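Local coordinates for glucose-inhibited division protein A-related protein, probable oxidoreductase (Thermus thermophilus, PDB 2CUL) that binds flavin-adenine dinucleotide in a Rossmann-type fold and is probably an oxidoreductase related to the glucose-inhibited division protein A family, at residues A[21-26]-A[81-86]; A[92-97]-A[150-155]; A[97-102]-A[197-202]; A[159-164]-A[180-185]. All coordinates share one frame; numbering follows the deposited sequence.

How the contacts relate
Contact 1 is a surface contact that sets the end of helix 13-24 against the turn leading into strand 84-97, and apolar touching does the work. Contact 2, buried, takes the far end of the same strand and ties it to helix 148-155 through one carboxylate and a leucine pair. Contact 3, partly buried, shares Glu97 with contact 2 and relies mainly on backbone bonds, with apolar packing beside them. Contact 4, partly buried, is a hairpin of the four-stranded sheet with a regular ladder of bonds; Leu150 and Leu153 of contact 2 pack on its Phe160, Leu181 and Phe183. Contacts 1 and 4 lie on opposite sides of the chain's centre, about 17 Å apart at their nearest atoms.

Contact 1. Residues A[21-26]-A[81-86]; sequences WLAQKG and LRPLHL
Ala23 presses its methyl group into the bend of residues 81-86, with CB 4.0 Å from Leu81 CD1 and 4.2 Å from Leu84 CB. Pro83 comes up against the helix end instead: its CG lies 3.5 Å from the carbonyl oxygen Ala23 O and 4.0 Å from Gly26 CA. The CB of Gln24 points away from the bend, yet its chain folds back at chi2 (-65°) and crosses Leu81 at about a right angle. Gln24 NE2 to Leu81 CD2 measures 3.1 Å, short enough that the exact setting of this amide is doubtful.

Behind this first shell, two turns fix the backbones. On the helix side a Schellman motif ends helix 13-24: Gly26 N returns to Ala23 O at 2.9 Å and Val27 N to Leu22 O, with Gly26 at the positive phi that favours glycine. On the other side a type I turn from Leu81 to Leu84 is closed by Leu84 N on Leu81 O. Farther out, Pro83 and His85 bond through their backbones to Val29 of strand 29-33, while Leu84 also rests on Ala19, so helix and sheet of the Rossmann-type fold meet here. Each turn closes on its own backbone and what meets across is mostly carbon, so the segments are probably held by close fit, consistent with 5.3 Å between Ala23 CA and Pro83 CA.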
# COMPACT_ATOMS: atom_id res chain seq x y z
N TRP A 21 -8.50 6.46 8.03
CA TRP A 21 -9.76 7.18 7.90
C TRP A 21 -10.98 6.27 7.87
O TRP A 21 -12.04 6.64 8.36
CB TRP A 21 -9.73 8.08 6.67
CG TRP A 21 -8.75 9.20 6.82
CD1 TRP A 21 -7.47 9.24 6.36
CD2 TRP A 21 -8.95 10.42 7.55
NE1 TRP A 21 -6.85 10.40 6.75
CE2 TRP A 21 -7.74 11.14 7.49
CE3 TRP A 21 -10.03 10.97 8.25
CZ2 TRP A 21 -7.58 12.39 8.11
CZ3 TRP A 21 -9.87 12.21 8.87
CH2 TRP A 21 -8.65 12.90 8.79
N LEU A 22 -10.83 5.08 7.29
CA LEU A 22 -11.95 4.15 7.25
C LEU A 22 -12.28 3.72 8.67
O LEU A 22 -13.44 3.69 9.07
CB LEU A 22 -11.61 2.92 6.40
CG LEU A 22 -11.57 3.13 4.88
CD1 LEU A 22 -11.11 1.86 4.20
CD2 LEU A 22 -12.96 3.53 4.38
N ALA A 23 -11.23 3.39 9.43
CA ALA A 23 -11.41 2.94 10.80
C ALA A 23 -12.01 4.03 11.69
O ALA A 23 -12.79 3.73 12.60
CB ALA A 23 -10.07 2.48 11.37
N GLN A 24 -11.66 5.28 11.42
CA GLN A 24 -12.19 6.40 12.19
C GLN A 24 -13.71 6.44 12.06
O GLN A 24 -14.41 6.91 12.96
CB GLN A 24 -11.61 7.73 11.69
CG GLN A 24 -10.12 7.91 11.95
CD GLN A 24 -9.81 8.00 13.43
OE1 GLN A 24 -10.31 8.88 14.13
NE2 GLN A 24 -8.97 7.09 13.91
N LYS A 25 -14.21 5.95 10.93
CA LYS A 25 -15.64 5.92 10.65
C LYS A 25 -16.32 4.60 10.99
O LYS A 25 -17.48 4.38 10.65
CB LYS A 25 -15.90 6.27 9.18
CG LYS A 25 -15.54 7.71 8.82
CD LYS A 25 -16.44 8.69 9.57
CE LYS A 25 -16.04 10.14 9.29
NZ LYS A 25 -14.67 10.46 9.80
N GLY A 26 -15.58 3.71 11.65
CA GLY A 26 -16.14 2.43 12.05
C GLY A 26 -16.16 1.31 11.03
O GLY A 26 -16.72 0.24 11.29
N LEU A 81 -6.47 1.63 16.64
CA LEU A 81 -7.78 1.78 16.00
C LEU A 81 -8.58 0.49 16.14
O LEU A 81 -8.25 -0.53 15.54
CB LEU A 81 -7.59 2.13 14.52
CG LEU A 81 -6.71 3.35 14.25
CD1 LEU A 81 -6.52 3.54 12.75
CD2 LEU A 81 -7.34 4.58 14.87
N ARG A 82 -9.65 0.55 16.92
CA ARG A 82 -10.51 -0.61 17.19
C ARG A 82 -11.04 -1.38 15.97
O ARG A 82 -10.97 -2.61 15.93
CB ARG A 82 -11.69 -0.17 18.06
CG ARG A 82 -11.28 0.56 19.32
CD ARG A 82 -11.13 -0.38 20.49
NE ARG A 82 -12.42 -0.94 20.90
CZ ARG A 82 -13.44 -0.22 21.34
NH1 ARG A 82 -13.34 1.10 21.43
NH2 ARG A 82 -14.58 -0.81 21.69
N PRO A 83 -11.60 -0.67 14.98
CA PRO A 83 -12.14 -1.35 13.79
C PRO A 83 -11.10 -1.89 12.82
O PRO A 83 -11.46 -2.50 11.81
CB PRO A 83 -13.02 -0.28 13.14
CG PRO A 83 -13.30 0.70 14.26
CD PRO A 83 -11.98 0.75 14.98
N LEU A 84 -9.83 -1.66 13.11
CA LEU A 84 -8.77 -2.10 12.23
C LEU A 84 -8.02 -3.32 12.71
O LEU A 84 -7.68 -3.42 13.89
CB LEU A 84 -7.76 -0.96 12.02
CG LEU A 84 -6.53 -1.29 11.18
CD1 LEU A 84 -6.95 -1.71 9.77
CD2 LEU A 84 -5.62 -0.07 11.12
N HIS A 85 -7.78 -4.25 11.80
CA HIS A 85 -6.99 -5.43 12.13
C HIS A 85 -5.78 -5.44 11.22
O HIS A 85 -5.89 -5.67 10.02
CB HIS A 85 -7.76 -6.73 11.92
CG HIS A 85 -7.00 -7.94 12.39
ND1 HIS A 85 -7.20 -9.20 11.86
CD2 HIS A 85 -6.06 -8.07 13.35
CE1 HIS A 85 -6.40 -10.06 12.48
NE2 HIS A 85 -5.70 -9.40 13.38
N LEU A 86 -4.62 -5.15 11.81
CA LEU A 86 -3.36 -5.13 11.08
C LEU A 86 -2.71 -6.49 11.26
O LEU A 86 -2.49 -6.94 12.38
CB LEU A 86 -2.45 -4.03 11.65
CG LEU A 86 -0.99 -4.02 11.20
CD1 LEU A 86 -0.89 -3.84 9.69
CD2 LEU A 86 -0.27 -2.87 11.92

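Contact 2. Residues A[92-97]-A[150-155]; sequences TGLLLE and LEDLSR
Asp152 reaches from helix 148-155 to the backbone of Leu94 and accepts its N-H: Leu94 N to Asp152 OD2 is 2.9 Å and nearly straight at 166°. The carboxylate is swung there with CG anti to the backbone N (chi1 -164°), and the amide meets OD2 from above the carboxylate plane. The same oxygen lies 3.3 Å from Gly93 CA, and a CB on residue 93 would come tight against it, which suits glycine there. Here strand 84-97 of the mixed Rossmann-type sheet turns a corner at Gly93, and the helix sits against that corner. Asp152 OD1 forms a salt bridge with Arg105 NH2 of the adjacent strand 100-106, which gives each carboxylate oxygen a partner. An alanine in place of Asp152 would probably leave Leu94 N without this acceptor and the Arg105 charge without its mate. Beside the polar link, Leu153 puts CG beside its backbone N (chi1 -66°), and its chain crosses that of Leu94 at about a right angle. The methyls Leu153 CD2 and Leu94 CD1 touch at 3.8 Å. Leu153 also rests on Phe160 and Phe183 of the four-stranded sheet, while Leu94 reaches Leu156.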
# COMPACT_ATOMS: atom_id res chain seq x y z
N THR A 92 0.08 -13.06 -2.74
CA THR A 92 0.71 -13.69 -3.89
C THR A 92 -0.18 -13.73 -5.12
O THR A 92 0.26 -14.11 -6.21
CB THR A 92 1.14 -15.13 -3.56
OG1 THR A 92 -0.00 -15.86 -3.08
CG2 THR A 92 2.23 -15.14 -2.51
N GLY A 93 -1.44 -13.36 -4.96
CA GLY A 93 -2.36 -13.38 -6.08
C GLY A 93 -3.75 -12.93 -5.70
O GLY A 93 -4.05 -12.75 -4.52
N LEU A 94 -4.61 -12.74 -6.69
CA LEU A 94 -5.97 -12.30 -6.43
C LEU A 94 -6.94 -13.47 -6.30
O LEU A 94 -6.91 -14.41 -7.11
CB LEU A 94 -6.45 -11.39 -7.56
CG LEU A 94 -5.61 -10.15 -7.88
CD1 LEU A 94 -6.31 -9.32 -8.95
CD2 LEU A 94 -5.42 -9.31 -6.61
N LEU A 95 -7.78 -13.44 -5.27
CA LEU A 95 -8.79 -14.48 -5.10
C LEU A 95 -9.96 -14.02 -5.97
O LEU A 95 -10.48 -12.93 -5.77
CB LEU A 95 -9.26 -14.58 -3.65
CG LEU A 95 -8.33 -15.23 -2.63
CD1 LEU A 95 -9.00 -15.20 -1.26
CD2 LEU A 95 -8.02 -16.66 -3.04
N LEU A 96 -10.36 -14.86 -6.92
CA LEU A 96 -11.45 -14.48 -7.82
C LEU A 96 -12.65 -15.40 -7.79
O LEU A 96 -12.54 -16.61 -7.59
CB LEU A 96 -10.94 -14.43 -9.27
CG LEU A 96 -9.70 -13.59 -9.60
CD1 LEU A 96 -9.39 -13.73 -11.09
CD2 LEU A 96 -9.95 -12.14 -9.24
N GLU A 97 -13.82 -14.80 -7.99
CA GLU A 97 -15.07 -15.53 -8.10
C GLU A 97 -15.57 -14.92 -9.41
O GLU A 97 -16.18 -13.85 -9.42
CB GLU A 97 -16.02 -15.21 -6.93
CG GLU A 97 -15.43 -15.61 -5.59
CD GLU A 97 -16.46 -15.63 -4.46
OE1 GLU A 97 -17.42 -14.83 -4.51
OE2 GLU A 97 -16.28 -16.43 -3.52
N LEU A 150 3.00 -9.73 -8.75
CA LEU A 150 3.17 -9.17 -10.08
C LEU A 150 2.92 -10.24 -11.14
O LEU A 150 2.27 -9.98 -12.15
CB LEU A 150 4.59 -8.61 -10.26
CG LEU A 150 4.90 -8.17 -11.70
CD1 LEU A 150 3.96 -7.05 -12.12
CD2 LEU A 150 6.35 -7.71 -11.79
N GLU A 151 3.44 -11.44 -10.90
CA GLU A 151 3.27 -12.54 -11.84
C GLU A 151 1.78 -12.84 -12.03
O GLU A 151 1.32 -13.05 -13.15
CB GLU A 151 4.00 -13.79 -11.35
CG GLU A 151 3.86 -15.01 -12.26
CD GLU A 151 4.22 -14.73 -13.70
OE1 GLU A 151 5.09 -13.90 -14.20
OE2 GLU A 151 3.86 -15.75 -14.43
N ASP A 152 1.04 -12.86 -10.93
CA ASP A 152 -0.39 -13.16 -11.01
C ASP A 152 -1.12 -12.05 -11.77
O ASP A 152 -1.94 -12.34 -12.64
CB ASP A 152 -1.00 -13.31 -9.62
CG ASP A 152 -2.35 -13.99 -9.66
OD1 ASP A 152 -2.42 -15.14 -10.13
OD2 ASP A 152 -3.36 -13.37 -9.23
N LEU A 153 -0.83 -10.80 -11.44
CA LEU A 153 -1.47 -9.68 -12.11
C LEU A 153 -1.14 -9.71 -13.61
O LEU A 153 -2.01 -9.46 -14.44
CB LEU A 153 -1.01 -8.35 -11.49
CG LEU A 153 -1.45 -8.13 -10.04
CD1 LEU A 153 -0.71 -6.92 -9.47
CD2 LEU A 153 -2.95 -7.92 -9.98
N SER A 154 0.11 -10.02 -13.93
CA SER A 154 0.54 -10.09 -15.33
C SER A 154 -0.19 -11.21 -16.05
O SER A 154 -0.65 -11.04 -17.19
CB SER A 154 2.05 -10.33 -15.40
OG SER A 154 2.77 -9.29 -14.77
N ARG A 155 -0.30 -12.36 -15.40
CA ARG A 155 -1.00 -13.50 -15.99
C ARG A 155 -2.46 -13.18 -16.27
O ARG A 155 -3.03 -13.66 -17.24
CB ARG A 155 -0.92 -14.72 -15.08
CG ARG A 155 0.45 -15.34 -14.96
CD ARG A 155 0.36 -16.66 -14.21
NE ARG A 155 1.67 -17.29 -14.04
CZ ARG A 155 1.86 -18.45 -13.44
NH1 ARG A 155 0.82 -19.12 -12.94
NH2 ARG A 155 3.08 -18.95 -13.33

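Contact 3. Residues A[97-102]-A[197-202]; sequences EGNRVV and RLEGLY
Arg100 and Glu199 face each other across a single backbone bridge, and both of its hydrogen bonds run between Glu199 and the residues flanking Arg100, Asn99 and Val101. Glu199 N gives its hydrogen to Asn99 O at 2.8 Å, almost straight at 175°, and Glu199 O then receives Val101 N at 2.9 Å. Both polar backbone atoms of Glu199 are thus used on this neighbour, and the two chains run in the same direction. A water extends the link: Asn99 ND2 donates to it at 3.0 Å and it donates in turn to Arg197 O.

The charged ends are less directly joined. Glu199 CB lies over the centre of the Arg100 guanidinium, 3.9 Å above its plane, but Glu199 OE1 stays 4.3 Å from Arg100 NH2 and well out of that plane; no N-H points at it, and the two groups probably attract only as charges. Arg194 offers the other carboxylate oxygen a long, weak ion pair and also bonds to the carbonyl oxygens of Leu198 and Leu201. Glu199 CG, anti to the carbonyl carbon (chi1 -63°), lies 3.5 Å from Asn99 ND2. On the buried side, Val101 CG2 packs 3.9 Å from Leu198 CD1 and equally near Leu201 CB.

The 97-102 side is shaped by a type II' turn, with Gly98 at positive phi and with Glu97 and Arg100 bonded to each other in both directions. This is a two-residue beta hairpin joining strands 84-97 and 100-106, as in the beta-meander of Rossmann-type flavoproteins, bridged here to the chain entering the edge strand 201-203.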
# COMPACT_ATOMS: atom_id res chain seq x y z
N GLU A 97 -13.82 -14.80 -7.99
CA GLU A 97 -15.07 -15.53 -8.10
C GLU A 97 -15.57 -14.92 -9.41
O GLU A 97 -16.18 -13.85 -9.42
CB GLU A 97 -16.02 -15.21 -6.93
CG GLU A 97 -15.43 -15.61 -5.59
CD GLU A 97 -16.46 -15.63 -4.46
OE1 GLU A 97 -17.42 -14.83 -4.51
OE2 GLU A 97 -16.28 -16.43 -3.52
N GLY A 98 -15.26 -15.59 -10.51
CA GLY A 98 -15.64 -15.06 -11.80
C GLY A 98 -14.76 -13.85 -12.07
O GLY A 98 -13.53 -13.94 -11.95
N ASN A 99 -15.37 -12.72 -12.40
CA ASN A 99 -14.59 -11.52 -12.67
C ASN A 99 -14.48 -10.63 -11.44
O ASN A 99 -14.02 -9.49 -11.52
CB ASN A 99 -15.23 -10.74 -13.83
CG ASN A 99 -16.53 -10.07 -13.43
OD1 ASN A 99 -17.18 -10.46 -12.47
ND2 ASN A 99 -16.92 -9.05 -14.20
N ARG A 100 -14.88 -11.16 -10.28
CA ARG A 100 -14.82 -10.38 -9.05
C ARG A 100 -13.71 -10.77 -8.08
O ARG A 100 -13.53 -11.94 -7.75
CB ARG A 100 -16.17 -10.47 -8.32
CG ARG A 100 -16.19 -9.76 -6.97
CD ARG A 100 -17.59 -9.74 -6.38
NE ARG A 100 -18.46 -8.79 -7.07
CZ ARG A 100 -18.38 -7.47 -6.94
NH1 ARG A 100 -17.49 -6.93 -6.12
NH2 ARG A 100 -19.20 -6.68 -7.62
N VAL A 101 -12.96 -9.76 -7.63
CA VAL A 101 -11.89 -9.98 -6.67
C VAL A 101 -12.55 -10.00 -5.29
O VAL A 101 -13.23 -9.04 -4.91
CB VAL A 101 -10.85 -8.85 -6.71
CG1 VAL A 101 -9.76 -9.11 -5.66
CG2 VAL A 101 -10.23 -8.77 -8.10
N VAL A 102 -12.36 -11.10 -4.57
CA VAL A 102 -12.96 -11.25 -3.24
C VAL A 102 -11.91 -11.31 -2.13
O VAL A 102 -12.24 -11.42 -0.95
CB VAL A 102 -13.82 -12.52 -3.16
CG1 VAL A 102 -15.00 -12.41 -4.12
CG2 VAL A 102 -12.97 -13.74 -3.51
N ARG A 197 -10.47 -3.55 -14.79
CA ARG A 197 -10.33 -4.84 -15.46
C ARG A 197 -11.16 -5.92 -14.77
O ARG A 197 -11.69 -6.83 -15.42
CB ARG A 197 -8.85 -5.26 -15.51
CG ARG A 197 -8.59 -6.53 -16.30
CD ARG A 197 -7.09 -6.77 -16.46
NE ARG A 197 -6.45 -5.75 -17.29
CZ ARG A 197 -6.35 -5.81 -18.61
NH1 ARG A 197 -6.84 -6.86 -19.27
NH2 ARG A 197 -5.75 -4.83 -19.28
N LEU A 198 -11.28 -5.82 -13.45
CA LEU A 198 -12.06 -6.78 -12.67
C LEU A 198 -12.99 -6.02 -11.74
O LEU A 198 -12.92 -4.80 -11.64
CB LEU A 198 -11.12 -7.68 -11.85
CG LEU A 198 -10.15 -8.53 -12.68
CD1 LEU A 198 -9.12 -9.19 -11.78
CD2 LEU A 198 -10.93 -9.59 -13.45
N GLU A 199 -13.88 -6.74 -11.06
CA GLU A 199 -14.83 -6.12 -10.14
C GLU A 199 -14.33 -6.15 -8.69
O GLU A 199 -13.57 -7.04 -8.32
CB GLU A 199 -16.18 -6.82 -10.21
CG GLU A 199 -16.86 -6.72 -11.57
CD GLU A 199 -17.20 -5.29 -11.94
OE1 GLU A 199 -17.88 -4.61 -11.14
OE2 GLU A 199 -16.80 -4.84 -13.03
N GLY A 200 -14.76 -5.17 -7.90
CA GLY A 200 -14.40 -5.07 -6.50
C GLY A 200 -12.94 -4.80 -6.19
O GLY A 200 -12.51 -4.94 -5.04
N LEU A 201 -12.18 -4.37 -7.20
CA LEU A 201 -10.76 -4.10 -7.05
C LEU A 201 -10.39 -2.63 -7.14
O LEU A 201 -10.83 -1.93 -8.05
CB LEU A 201 -9.99 -4.87 -8.13
CG LEU A 201 -8.46 -4.86 -8.07
CD1 LEU A 201 -8.00 -5.56 -6.80
CD2 LEU A 201 -7.90 -5.56 -9.30
N TYR A 202 -9.58 -2.17 -6.19
CA TYR A 202 -9.13 -0.78 -6.13
C TYR A 202 -7.62 -0.73 -5.99
O TYR A 202 -7.00 -1.72 -5.60
CB TYR A 202 -9.76 -0.08 -4.92
CG TYR A 202 -11.27 -0.05 -4.95
CD1 TYR A 202 -11.95 1.07 -5.44
CD2 TYR A 202 -12.02 -1.15 -4.54
CE1 TYR A 202 -13.34 1.09 -5.50
CE2 TYR A 202 -13.41 -1.14 -4.60
CZ TYR A 202 -14.06 -0.01 -5.08
OH TYR A 202 -15.43 0.00 -5.15
O HOH W 1 -14.56 -7.61 -15.45

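Contact 4. Residues A[159-164]-A[180-185]; sequences RFVERE and YLAFHP
Phe160 and Phe183 lie side by side and point the same way from an antiparallel hairpin, strands 160-167 and 176-183 of the four-stranded sheet. Their rings meet obliquely, planes 33° apart, with Phe160 CE1 3.5 Å above the Phe183 ring and offset toward its rim; Leu150 of helix 148-155 packs on Phe160 and Leu181. Backbone bonds hold the two strands in register: Val161 and Ala182 exchange N-H and carbonyl in both directions, as do Arg163 and Tyr180. Beyond the last regular pair, His184 N still reaches Arg159 O at 2.9 Å.

On the face that carries Glu162 and Leu181 these two run alongside each other, Glu162 CG touching Leu181 CD2 at 3.6 Å. Val161 and His184 instead cross at about a right angle, and Val161 CG1 comes within 3.5 Å of His184 CD2.

Tyr180 has its CG in the crowded position between the backbone N and the carbonyl carbon (chi1 64°), and the ring presents one face to Arg163 CB. This is a CH-pi contact, 3.7 Å from Arg163 CB to the centroid of the Tyr180 ring, while Tyr180 also touches the bound FAD. An alanine in place of Tyr180 would probably leave Arg163 CB without the ring it rests on, open a gap beside the FAD, and remove the hydroxyl that holds a water. At the ring's edge, in plane, that water accepts from Tyr180 OH at 2.7 Å and donates to Glu164 O at 3.1 Å.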
# COMPACT_ATOMS: atom_id res chain seq x y z
N ARG A 159 -1.73 -4.47 -17.38
CA ARG A 159 -0.62 -3.77 -18.03
C ARG A 159 0.09 -2.86 -17.04
O ARG A 159 -0.55 -2.27 -16.17
CB ARG A 159 -1.14 -2.93 -19.20
CG ARG A 159 -1.78 -3.73 -20.33
CD ARG A 159 -0.81 -4.74 -20.92
NE ARG A 159 -1.10 -5.01 -22.32
CZ ARG A 159 -0.44 -5.89 -23.07
NH1 ARG A 159 0.55 -6.60 -22.54
NH2 ARG A 159 -0.77 -6.05 -24.34
N PHE A 160 1.40 -2.71 -17.20
CA PHE A 160 2.20 -1.88 -16.31
C PHE A 160 3.16 -0.96 -17.06
O PHE A 160 3.48 -1.20 -18.23
CB PHE A 160 3.03 -2.76 -15.37
CG PHE A 160 2.20 -3.66 -14.51
CD1 PHE A 160 1.77 -3.24 -13.25
CD2 PHE A 160 1.82 -4.92 -14.95
CE1 PHE A 160 0.98 -4.06 -12.45
CE2 PHE A 160 1.02 -5.75 -14.16
CZ PHE A 160 0.60 -5.32 -12.91
N VAL A 161 3.62 0.09 -16.38
CA VAL A 161 4.58 1.03 -16.94
C VAL A 161 5.75 1.09 -15.97
O VAL A 161 5.58 0.91 -14.77
CB VAL A 161 3.97 2.45 -17.12
CG1 VAL A 161 2.84 2.40 -18.13
CG2 VAL A 161 3.47 2.99 -15.79
N GLU A 162 6.95 1.34 -16.49
CA GLU A 162 8.13 1.41 -15.65
C GLU A 162 8.34 2.78 -15.04
O GLU A 162 8.18 3.81 -15.71
CB GLU A 162 9.38 1.02 -16.46
CG GLU A 162 9.41 -0.44 -16.87
CD GLU A 162 10.72 -0.82 -17.53
OE1 GLU A 162 11.78 -0.66 -16.89
OE2 GLU A 162 10.69 -1.29 -18.69
N ARG A 163 8.70 2.79 -13.76
CA ARG A 163 8.95 4.03 -13.03
C ARG A 163 10.23 3.85 -12.22
O ARG A 163 10.74 2.74 -12.08
CB ARG A 163 7.79 4.35 -12.09
CG ARG A 163 6.48 4.68 -12.80
CD ARG A 163 6.61 5.93 -13.63
NE ARG A 163 5.33 6.35 -14.22
CZ ARG A 163 5.21 7.34 -15.10
NH1 ARG A 163 6.29 8.01 -15.50
NH2 ARG A 163 4.02 7.67 -15.58
N GLU A 164 10.75 4.95 -11.69
CA GLU A 164 11.97 4.89 -10.89
C GLU A 164 11.97 5.94 -9.79
O GLU A 164 11.51 7.06 -9.99
CB GLU A 164 13.20 5.09 -11.77
CG GLU A 164 14.52 4.97 -11.01
CD GLU A 164 15.74 5.23 -11.88
OE1 GLU A 164 15.95 6.39 -12.29
OE2 GLU A 164 16.47 4.26 -12.17
N TYR A 180 10.59 0.20 -10.53
CA TYR A 180 9.43 -0.61 -10.21
C TYR A 180 8.36 -0.46 -11.27
O TYR A 180 8.48 0.35 -12.19
CB TYR A 180 8.88 -0.19 -8.85
CG TYR A 180 8.35 1.23 -8.81
CD1 TYR A 180 7.00 1.50 -9.04
CD2 TYR A 180 9.22 2.31 -8.61
CE1 TYR A 180 6.52 2.81 -9.05
CE2 TYR A 180 8.74 3.63 -8.62
CZ TYR A 180 7.40 3.87 -8.85
OH TYR A 180 6.92 5.16 -8.88
N LEU A 181 7.31 -1.26 -11.14
CA LEU A 181 6.20 -1.21 -12.08
C LEU A 181 4.94 -0.68 -11.43
O LEU A 181 4.59 -1.06 -10.32
CB LEU A 181 5.93 -2.61 -12.63
CG LEU A 181 7.05 -3.28 -13.43
CD1 LEU A 181 6.56 -4.62 -13.94
CD2 LEU A 181 7.45 -2.39 -14.60
N ALA A 182 4.26 0.21 -12.14
CA ALA A 182 3.01 0.79 -11.67
C ALA A 182 1.94 0.39 -12.68
O ALA A 182 2.24 0.20 -13.86
CB ALA A 182 3.12 2.30 -11.60
N PHE A 183 0.71 0.24 -12.21
CA PHE A 183 -0.38 -0.11 -13.11
C PHE A 183 -0.48 0.96 -14.19
O PHE A 183 -0.37 2.16 -13.90
CB PHE A 183 -1.71 -0.15 -12.35
CG PHE A 183 -1.89 -1.38 -11.51
CD1 PHE A 183 -2.23 -2.59 -12.09
CD2 PHE A 183 -1.73 -1.32 -10.12
CE1 PHE A 183 -2.42 -3.73 -11.32
CE2 PHE A 183 -1.91 -2.46 -9.34
CZ PHE A 183 -2.25 -3.67 -9.94
N HIS A 184 -0.67 0.53 -15.43
CA HIS A 184 -0.80 1.47 -16.53
C HIS A 184 -2.01 2.36 -16.23
O HIS A 184 -3.03 1.89 -15.72
CB HIS A 184 -1.01 0.70 -17.84
CG HIS A 184 -0.99 1.55 -19.06
ND1 HIS A 184 -2.01 2.41 -19.40
CD2 HIS A 184 -0.05 1.69 -20.03
CE1 HIS A 184 -1.71 3.04 -20.52
NE2 HIS A 184 -0.52 2.62 -20.92
N PRO A 185 -1.92 3.66 -16.53
CA PRO A 185 -3.03 4.58 -16.27
C PRO A 185 -4.40 4.14 -16.79
O PRO A 185 -5.42 4.41 -16.15
CB PRO A 185 -2.56 5.88 -16.91
CG PRO A 185 -1.08 5.83 -16.67
CD PRO A 185 -0.74 4.40 -17.04
O HOH W 2 8.57 7.24 -8.91